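Local structure of single-stranded DNA-binding protein (Thermotoga maritima, 1Z9F) at residues Thr41-Ala46 and Glu75-Tyr80; Leu88-Met93 and Ala113-Phe118. The protein probably binds single-stranded DNA through an OB-fold domain that assembles into a homotetramer. All coordinates share one frame; numbering follows the deposited sequence.

Contact 1: Thr41-Ala46 and Glu75-Tyr80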
ATOM      1  N   THR A  41      -2.495 -18.268  -3.777  1.00 79.03           N
ATOM      2  CA  THR A  41      -3.890 -17.916  -3.771  1.00 78.47           C
ATOM      3  C   THR A  41      -3.955 -16.386  -3.791  1.00 78.36           C
ATOM      4  O   THR A  41      -3.228 -15.710  -3.080  1.00 77.53           O
ATOM      5  CB  THR A  41      -4.599 -18.516  -2.548  1.00 78.39           C
ATOM      6  OG1 THR A  41      -4.403 -19.940  -2.540  1.00 78.92           O
ATOM      7  CG2 THR A  41      -6.079 -18.214  -2.575  1.00 77.84           C
ATOM      8  N   THR A  42      -4.780 -15.862  -4.683  1.00 78.22           N
ATOM      9  CA  THR A  42      -4.969 -14.459  -4.805  1.00 78.15           C
ATOM     10  C   THR A  42      -6.433 -14.176  -4.552  1.00 78.32           C
ATOM     11  O   THR A  42      -7.290 -15.047  -4.727  1.00 77.47           O
ATOM     12  CB  THR A  42      -4.545 -13.921  -6.186  1.00 78.22           C
ATOM     13  OG1 THR A  42      -5.382 -14.470  -7.220  1.00 78.30           O
ATOM     14  CG2 THR A  42      -3.084 -14.251  -6.455  1.00 78.47           C
ATOM     15  N   PHE A  43      -6.683 -12.957  -4.084  1.00 78.55           N
ATOM     16  CA  PHE A  43      -8.021 -12.427  -3.919  1.00 78.79           C
ATOM     17  C   PHE A  43      -7.906 -10.924  -3.733  1.00 78.79           C
ATOM     18  O   PHE A  43      -6.857 -10.414  -3.384  1.00 78.62           O
ATOM     19  CB  PHE A  43      -8.756 -13.075  -2.741  1.00 78.89           C
ATOM     20  CG  PHE A  43      -8.039 -12.980  -1.436  1.00 78.43           C
ATOM     21  CD1 PHE A  43      -7.057 -13.898  -1.101  1.00 78.87           C
ATOM     22  CD2 PHE A  43      -8.381 -12.005  -0.511  1.00 79.36           C
ATOM     23  CE1 PHE A  43      -6.403 -13.837   0.130  1.00 79.26           C
ATOM     24  CE2 PHE A  43      -7.729 -11.923   0.731  1.00 79.13           C
ATOM     25  CZ  PHE A  43      -6.736 -12.846   1.048  1.00 79.07           C
ATOM     26  N   THR A  44      -8.987 -10.225  -4.025  1.00 79.41           N
ATOM     27  CA  THR A  44      -9.013  -8.791  -3.954  1.00 79.62           C
ATOM     28  C   THR A  44     -10.037  -8.463  -2.902  1.00 80.26           C
ATOM     29  O   THR A  44     -11.100  -9.093  -2.832  1.00 79.30           O
ATOM     30  CB  THR A  44      -9.370  -8.112  -5.311  1.00 80.14           C
ATOM     31  OG1 THR A  44     -10.785  -7.904  -5.408  1.00 80.80           O
ATOM     32  CG2 THR A  44      -8.866  -8.952  -6.522  1.00 78.89           C
ATOM     33  N   ILE A  45      -9.682  -7.497  -2.056  1.00 81.33           N
ATOM     34  CA  ILE A  45     -10.559  -7.053  -0.991  1.00 81.98           C
ATOM     35  C   ILE A  45     -11.072  -5.646  -1.284  1.00 82.39           C
ATOM     36  O   ILE A  45     -10.427  -4.866  -2.000  1.00 82.57           O
ATOM     37  CB  ILE A  45      -9.873  -7.134   0.395  1.00 82.15           C
ATOM     38  CG1 ILE A  45      -8.531  -6.390   0.398  1.00 81.76           C
ATOM     39  CG2 ILE A  45      -9.689  -8.610   0.792  1.00 82.79           C
ATOM     40  CD1 ILE A  45      -7.904  -6.283   1.763  1.00 82.51           C
ATOM     41  N   ALA A  46     -12.255  -5.344  -0.761  1.00 82.61           N
ATOM     42  CA  ALA A  46     -12.822  -4.016  -0.868  1.00 82.69           C
ATOM     43  C   ALA A  46     -12.565  -3.361   0.460  1.00 82.85           C
ATOM     44  O   ALA A  46     -13.055  -3.846   1.478  1.00 83.04           O
ATOM     45  CB  ALA A  46     -14.311  -4.079  -1.147  1.00 82.76           C
ATOM     46  N   GLU A  75      -2.719 -21.884   1.067  1.00 80.39           N
ATOM     47  CA  GLU A  75      -3.538 -23.053   1.377  1.00 81.02           C
ATOM     48  C   GLU A  75      -4.688 -22.672   2.302  1.00 81.00           C
ATOM     49  O   GLU A  75      -5.844 -23.008   2.029  1.00 81.29           O
ATOM     50  CB  GLU A  75      -2.707 -24.170   2.026  1.00 81.07           C
ATOM     51  CG  GLU A  75      -1.620 -24.753   1.142  1.00 81.71           C
ATOM     52  CD  GLU A  75      -0.817 -25.827   1.845  1.00 81.83           C
ATOM     53  OE1 GLU A  75      -1.416 -26.863   2.216  1.00 83.26           O
ATOM     54  OE2 GLU A  75       0.409 -25.639   2.018  1.00 83.24           O
ATOM     55  N   PHE A  76      -4.370 -21.980   3.395  1.00 80.88           N
ATOM     56  CA  PHE A  76      -5.400 -21.489   4.312  1.00 80.81           C
ATOM     57  C   PHE A  76      -6.401 -20.606   3.571  1.00 80.46           C
ATOM     58  O   PHE A  76      -7.607 -20.717   3.781  1.00 80.08           O
ATOM     59  CB  PHE A  76      -4.789 -20.715   5.488  1.00 80.90           C
ATOM     60  CG  PHE A  76      -5.746 -19.737   6.129  1.00 81.30           C
ATOM     61  CD1 PHE A  76      -5.790 -18.414   5.709  1.00 81.03           C
ATOM     62  CD2 PHE A  76      -6.620 -20.148   7.124  1.00 81.81           C
ATOM     63  CE1 PHE A  76      -6.690 -17.525   6.267  1.00 81.62           C
ATOM     64  CE2 PHE A  76      -7.515 -19.256   7.701  1.00 81.05           C
ATOM     65  CZ  PHE A  76      -7.551 -17.945   7.272  1.00 81.51           C
ATOM     66  N   ALA A  77      -5.891 -19.738   2.699  1.00 80.44           N
ATOM     67  CA  ALA A  77      -6.735 -18.758   2.015  1.00 80.47           C
ATOM     68  C   ALA A  77      -7.793 -19.462   1.197  1.00 79.85           C
ATOM     69  O   ALA A  77      -8.983 -19.331   1.459  1.00 79.46           O
ATOM     70  CB  ALA A  77      -5.906 -17.826   1.127  1.00 80.79           C
ATOM     71  N   ARG A  78      -7.336 -20.237   0.228  1.00 79.85           N
ATOM     72  CA  ARG A  78      -8.227 -21.004  -0.652  1.00 79.73           C
ATOM     73  C   ARG A  78      -9.231 -21.921   0.065  1.00 78.96           C
ATOM     74  O   ARG A  78     -10.411 -21.913  -0.281  1.00 78.27           O
ATOM     75  CB  ARG A  78      -7.404 -21.808  -1.639  1.00 79.57           C
ATOM     76  CG  ARG A  78      -8.243 -22.696  -2.513  1.00 82.12           C
ATOM     77  CD  ARG A  78      -9.121 -21.896  -3.502  1.00 83.95           C
ATOM     78  NE  ARG A  78     -10.188 -22.704  -4.103  1.00 83.11           N
ATOM     79  CZ  ARG A  78     -10.007 -23.793  -4.840  1.00 84.16           C
ATOM     80  NH1 ARG A  78      -8.792 -24.273  -5.078  1.00 85.06           N
ATOM     81  NH2 ARG A  78     -11.059 -24.427  -5.341  1.00 84.84           N
ATOM     82  N   THR A  79      -8.791 -22.680   1.065  1.00 78.81           N
ATOM     83  CA  THR A  79      -9.701 -23.629   1.730  1.00 79.21           C
ATOM     84  C   THR A  79     -10.614 -22.994   2.793  1.00 79.35           C
ATOM     85  O   THR A  79     -11.525 -23.657   3.287  1.00 79.59           O
ATOM     86  CB  THR A  79      -8.978 -24.904   2.320  1.00 78.98           C
ATOM     87  OG1 THR A  79      -8.399 -24.634   3.599  1.00 78.46           O
ATOM     88  CG2 THR A  79      -7.905 -25.437   1.379  1.00 79.42           C
ATOM     89  N   TYR A  80     -10.384 -21.729   3.144  1.00 79.71           N
ATOM     90  CA  TYR A  80     -11.218 -21.053   4.152  1.00 79.80           C
ATOM     91  C   TYR A  80     -11.866 -19.731   3.719  1.00 79.85           C
ATOM     92  O   TYR A  80     -12.969 -19.434   4.169  1.00 79.85           O
ATOM     93  CB  TYR A  80     -10.443 -20.872   5.462  1.00 79.80           C
ATOM     94  CG  TYR A  80     -10.114 -22.185   6.136  1.00 79.82           C
ATOM     95  CD1 TYR A  80     -11.054 -22.838   6.919  1.00 79.78           C
ATOM     96  CD2 TYR A  80      -8.870 -22.783   5.971  1.00 79.82           C
ATOM     97  CE1 TYR A  80     -10.763 -24.044   7.531  1.00 79.68           C
ATOM     98  CE2 TYR A  80      -8.567 -23.988   6.575  1.00 79.70           C
ATOM     99  CZ  TYR A  80      -9.515 -24.619   7.353  1.00 80.07           C
ATOM    100  OH  TYR A  80      -9.204 -25.831   7.947  1.00 79.95           O
TER

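Contact 2: Leu88-Met93 and Ala113-Phe118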
ATOM      1  N   LEU A  88      -8.564  -9.252   7.890  1.00 80.37           N
ATOM      2  CA  LEU A  88      -7.412  -8.418   8.112  1.00 79.62           C
ATOM      3  C   LEU A  88      -6.344  -8.963   7.210  1.00 79.50           C
ATOM      4  O   LEU A  88      -6.166 -10.173   7.123  1.00 79.82           O
ATOM      5  CB  LEU A  88      -6.936  -8.495   9.563  1.00 79.62           C
ATOM      6  CG  LEU A  88      -5.743  -7.564   9.820  1.00 79.43           C
ATOM      7  CD1 LEU A  88      -5.954  -6.846  11.103  1.00 80.01           C
ATOM      8  CD2 LEU A  88      -4.363  -8.253   9.782  1.00 78.46           C
ATOM      9  N   VAL A  89      -5.641  -8.082   6.519  1.00 79.21           N
ATOM     10  CA  VAL A  89      -4.482  -8.479   5.759  1.00 79.18           C
ATOM     11  C   VAL A  89      -3.278  -7.657   6.182  1.00 78.52           C
ATOM     12  O   VAL A  89      -3.307  -6.441   6.171  1.00 78.11           O
ATOM     13  CB  VAL A  89      -4.732  -8.353   4.239  1.00 79.68           C
ATOM     14  CG1 VAL A  89      -3.434  -8.467   3.458  1.00 80.60           C
ATOM     15  CG2 VAL A  89      -5.734  -9.431   3.783  1.00 79.85           C
ATOM     16  N   GLU A  90      -2.217  -8.354   6.538  1.00 78.34           N
ATOM     17  CA  GLU A  90      -0.958  -7.737   6.821  1.00 78.58           C
ATOM     18  C   GLU A  90       0.070  -8.199   5.802  1.00 78.98           C
ATOM     19  O   GLU A  90       0.219  -9.381   5.540  1.00 78.50           O
ATOM     20  CB  GLU A  90      -0.494  -8.137   8.203  1.00 79.25           C
ATOM     21  CG  GLU A  90       0.606  -7.274   8.651  1.00 80.69           C
ATOM     22  CD  GLU A  90       1.232  -7.768   9.837  1.00 83.60           C
ATOM     23  OE1 GLU A  90       0.505  -8.311  10.679  1.00 90.25           O
ATOM     24  OE2 GLU A  90       2.455  -7.608   9.965  1.00 87.79           O
ATOM     25  N   GLY A  91       0.796  -7.268   5.216  1.00 79.56           N
ATOM     26  CA  GLY A  91       1.877  -7.676   4.370  1.00 79.40           C
ATOM     27  C   GLY A  91       2.646  -6.529   3.789  1.00 79.71           C
ATOM     28  O   GLY A  91       2.840  -5.512   4.447  1.00 78.37           O
ATOM     29  N   GLU A  92       3.108  -6.717   2.547  1.00 80.21           N
ATOM     30  CA  GLU A  92       3.893  -5.698   1.886  1.00 80.92           C
ATOM     31  C   GLU A  92       3.217  -5.201   0.664  1.00 80.75           C
ATOM     32  O   GLU A  92       2.506  -5.929  -0.008  1.00 81.61           O
ATOM     33  CB  GLU A  92       5.265  -6.218   1.562  1.00 81.27           C
ATOM     34  CG  GLU A  92       6.153  -6.240   2.743  1.00 83.29           C
ATOM     35  CD  GLU A  92       7.511  -6.796   2.409  1.00 89.19           C
ATOM     36  OE1 GLU A  92       7.676  -7.197   1.232  1.00 90.82           O
ATOM     37  OE2 GLU A  92       8.395  -6.856   3.317  1.00 91.52           O
ATOM     38  N   MET A  93       3.399  -3.924   0.393  1.00 81.79           N
ATOM     39  CA  MET A  93       2.804  -3.342  -0.796  1.00 81.45           C
ATOM     40  C   MET A  93       3.858  -3.459  -1.882  1.00 81.07           C
ATOM     41  O   MET A  93       4.890  -2.794  -1.838  1.00 79.42           O
ATOM     42  CB  MET A  93       2.366  -1.904  -0.531  1.00 81.68           C
ATOM     43  CG  MET A  93       1.525  -1.266  -1.661  1.00 82.92           C
ATOM     44  SD  MET A  93       0.015  -2.170  -2.079  1.00 86.62           S
ATOM     45  CE  MET A  93       0.408  -2.831  -3.629  1.00 86.00           C
ATOM     46  N   ALA A 113       0.788 -10.827   1.317  1.00 77.58           N
ATOM     47  CA  ALA A 113       0.339 -10.929   2.670  1.00 77.44           C
ATOM     48  C   ALA A 113       1.233 -11.863   3.434  1.00 78.59           C
ATOM     49  O   ALA A 113       1.625 -12.942   2.943  1.00 78.96           O
ATOM     50  CB  ALA A 113      -1.101 -11.384   2.734  1.00 77.02           C
ATOM     51  N   ASN A 114       1.577 -11.455   4.653  1.00 79.31           N
ATOM     52  CA  ASN A 114       2.195 -12.386   5.575  1.00 80.05           C
ATOM     53  C   ASN A 114       1.169 -12.902   6.569  1.00 79.53           C
ATOM     54  O   ASN A 114       1.397 -13.894   7.186  1.00 79.91           O
ATOM     55  CB  ASN A 114       3.443 -11.783   6.238  1.00 80.61           C
ATOM     56  CG  ASN A 114       3.176 -10.505   6.996  1.00 84.35           C
ATOM     57  OD1 ASN A 114       3.195  -9.398   6.422  1.00 91.25           O
ATOM     58  ND2 ASN A 114       3.010 -10.622   8.324  1.00 89.05           N
ATOM     59  N   VAL A 115       0.030 -12.229   6.709  1.00 79.84           N
ATOM     60  CA  VAL A 115      -1.012 -12.613   7.667  1.00 79.11           C
ATOM     61  C   VAL A 115      -2.385 -12.370   7.041  1.00 79.11           C
ATOM     62  O   VAL A 115      -2.598 -11.350   6.411  1.00 78.24           O
ATOM     63  CB  VAL A 115      -0.876 -11.782   8.973  1.00 79.23           C
ATOM     64  CG1 VAL A 115      -2.131 -11.872   9.851  1.00 80.01           C
ATOM     65  CG2 VAL A 115       0.323 -12.228   9.759  1.00 78.28           C
ATOM     66  N   VAL A 116      -3.295 -13.328   7.184  1.00 79.40           N
ATOM     67  CA  VAL A 116      -4.715 -13.111   6.887  1.00 79.56           C
ATOM     68  C   VAL A 116      -5.580 -13.741   7.979  1.00 79.75           C
ATOM     69  O   VAL A 116      -5.597 -14.969   8.134  1.00 79.76           O
ATOM     70  CB  VAL A 116      -5.155 -13.702   5.534  1.00 79.88           C
ATOM     71  CG1 VAL A 116      -6.639 -13.388   5.281  1.00 79.66           C
ATOM     72  CG2 VAL A 116      -4.296 -13.177   4.396  1.00 80.01           C
ATOM     73  N   ARG A 117      -6.274 -12.892   8.734  1.00 80.01           N
ATOM     74  CA  ARG A 117      -7.266 -13.326   9.711  1.00 80.21           C
ATOM     75  C   ARG A 117      -8.683 -12.936   9.320  1.00 80.91           C
ATOM     76  O   ARG A 117      -8.932 -11.813   8.858  1.00 80.69           O
ATOM     77  CB  ARG A 117      -7.010 -12.695  11.069  1.00 79.95           C
ATOM     78  CG  ARG A 117      -5.613 -12.815  11.537  1.00 79.56           C
ATOM     79  CD  ARG A 117      -5.537 -12.863  13.031  1.00 79.95           C
ATOM     80  NE  ARG A 117      -4.190 -13.282  13.363  1.00 81.31           N
ATOM     81  CZ  ARG A 117      -3.135 -12.483  13.399  1.00 82.33           C
ATOM     82  NH1 ARG A 117      -3.276 -11.193  13.187  1.00 85.30           N
ATOM     83  NH2 ARG A 117      -1.930 -12.967  13.673  1.00 81.72           N
ATOM     84  N   PHE A 118      -9.614 -13.860   9.548  1.00 81.56           N
ATOM     85  CA  PHE A 118     -11.025 -13.516   9.572  1.00 82.01           C
ATOM     86  C   PHE A 118     -11.243 -12.492  10.668  1.00 82.24           C
ATOM     87  O   PHE A 118     -10.634 -12.584  11.734  1.00 82.13           O
ATOM     88  CB  PHE A 118     -11.893 -14.735   9.872  1.00 82.00           C
ATOM     89  CG  PHE A 118     -11.836 -15.785   8.821  1.00 82.27           C
ATOM     90  CD1 PHE A 118     -12.140 -15.479   7.504  1.00 82.52           C
ATOM     91  CD2 PHE A 118     -11.486 -17.086   9.143  1.00 82.50           C
ATOM     92  CE1 PHE A 118     -12.093 -16.451   6.530  1.00 82.55           C
ATOM     93  CE2 PHE A 118     -11.438 -18.067   8.171  1.00 82.53           C
ATOM     94  CZ  PHE A 118     -11.741 -17.747   6.863  1.00 82.45           C
TER

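Contact 1: Thr41-Ala46 and Glu75-Tyr80
Thr41 meets the helical segment 75-80 with both branches of its side chain. Its CG2 lies anti to the backbone N, and this methyl comes within 3.7 Å of Ala77 CB. The other branch, OG1, lies 3.6 Å from Arg78 CB, the two side chains crossing at about a right angle. A beta-branched residue suits this place because it offers a methyl to the apolar side of the helix while keeping a hydroxyl for polar partners. Those partners lie just outside the two segments: OG1 is within hydrogen-bonding reach of two acceptors, the carboxylate of Glu31 and the backbone oxygen of Ala74, and the latter ties the strand to the turn of helix preceding Glu75. The bent chain of Arg78 leads its guanidinium away from the strand and leaves mainly CB in the contact. This is the OB fold of the SSB family, in which a helix packs against the end of a strongly curved sheet; here the axes of the short segments approach to 8.0 Å at an angle of 61°. Farther along the strand, Phe43 points toward the helix from the same side as Thr41. Its CG stands between the backbone N and the carbonyl carbon (chi1 56°), and the ring reaches Ala77 obliquely, with CE1 4.1 Å from Ala77 CB. The small alanine lets the helix backbone come close to Thr41 while still giving Phe43 an apolar surface; Leu81, beyond the helix, and Ile67, on strand 62-70, also touch this ring.

Contact 2: Leu88-Met93 and Ala113-Phe118
Glu90 and Val115 form a hydrogen-bonded antiparallel pair, with Glu90 N giving a nearly straight bond of 3.0 Å to Val115 O. Glu90 O in turn accepts two amides: Asn114 N at 2.6 Å, lying in the carbonyl plane, and Val115 N. Two successive residues facing one mark a classic beta bulge, which shifts the register by one before Gly91 pairs with Ala113. Gly91 suits this close pairing: with no side chain to run into Ala113 CA, its own CA comes within 4.0 Å of that atom. Leu88 and Arg117 make a regular pair, Leu88 N donating to Arg117 O and Arg117 N to Leu88 O.

On the buried face, Val89 and Val116 lie side by side, CG2 against CG2; Val89 CG1 also packs 3.8 Å from Ala113 CB, so branched and small aliphatic groups meet closely. On the other face Glu90 CB meets Val115 CB at 3.7 Å, and Val115 CG1 lies over the Arg117 guanidinium, offset toward its rim. Asn114 CG stands between the backbone N and the carbonyl carbon (chi1 58°), which brings it near Glu90 O, and ND2 gives Glu90 OE2 a weak, 3.5 Å bond, carboxylate and amide planes perpendicular. OE2's stronger partner is Lys18, in a salt bridge that helps fix the carboxylate. The pairing joins the two arms of a beta hairpin in the OB-fold sheet. Strand 16-33 borders Leu88-Met93 through backbone bonds to Val89 and Gly91, whereas Ala113 bonds to Val68 of strand 62-70, and Ile67 of that strand touches Val89 and Ala113.

In the fold
From the N terminus, strand 16-33 leads into strand 39-48, which carries the first half of contact 1. The chain then runs through strand 62-70 into helix 71-80, where contact 1 closes a loop of 28 residues. Only afterwards does contact 2 open on strand 86-96, closing when the hairpin returns along strand 108-118; the two are therefore in series, neither nested nor crossed. Contact 1 sets the helix against the sheet, and contact 2 joins two strands within it. Their centres are 11 Å apart, yet they touch: Phe76 CE1 lies 3.3 Å from Val116 O, and Phe43 CZ packs against Val116 CG2, so the helix and Phe43 of strand 39-48 both meet the hairpin.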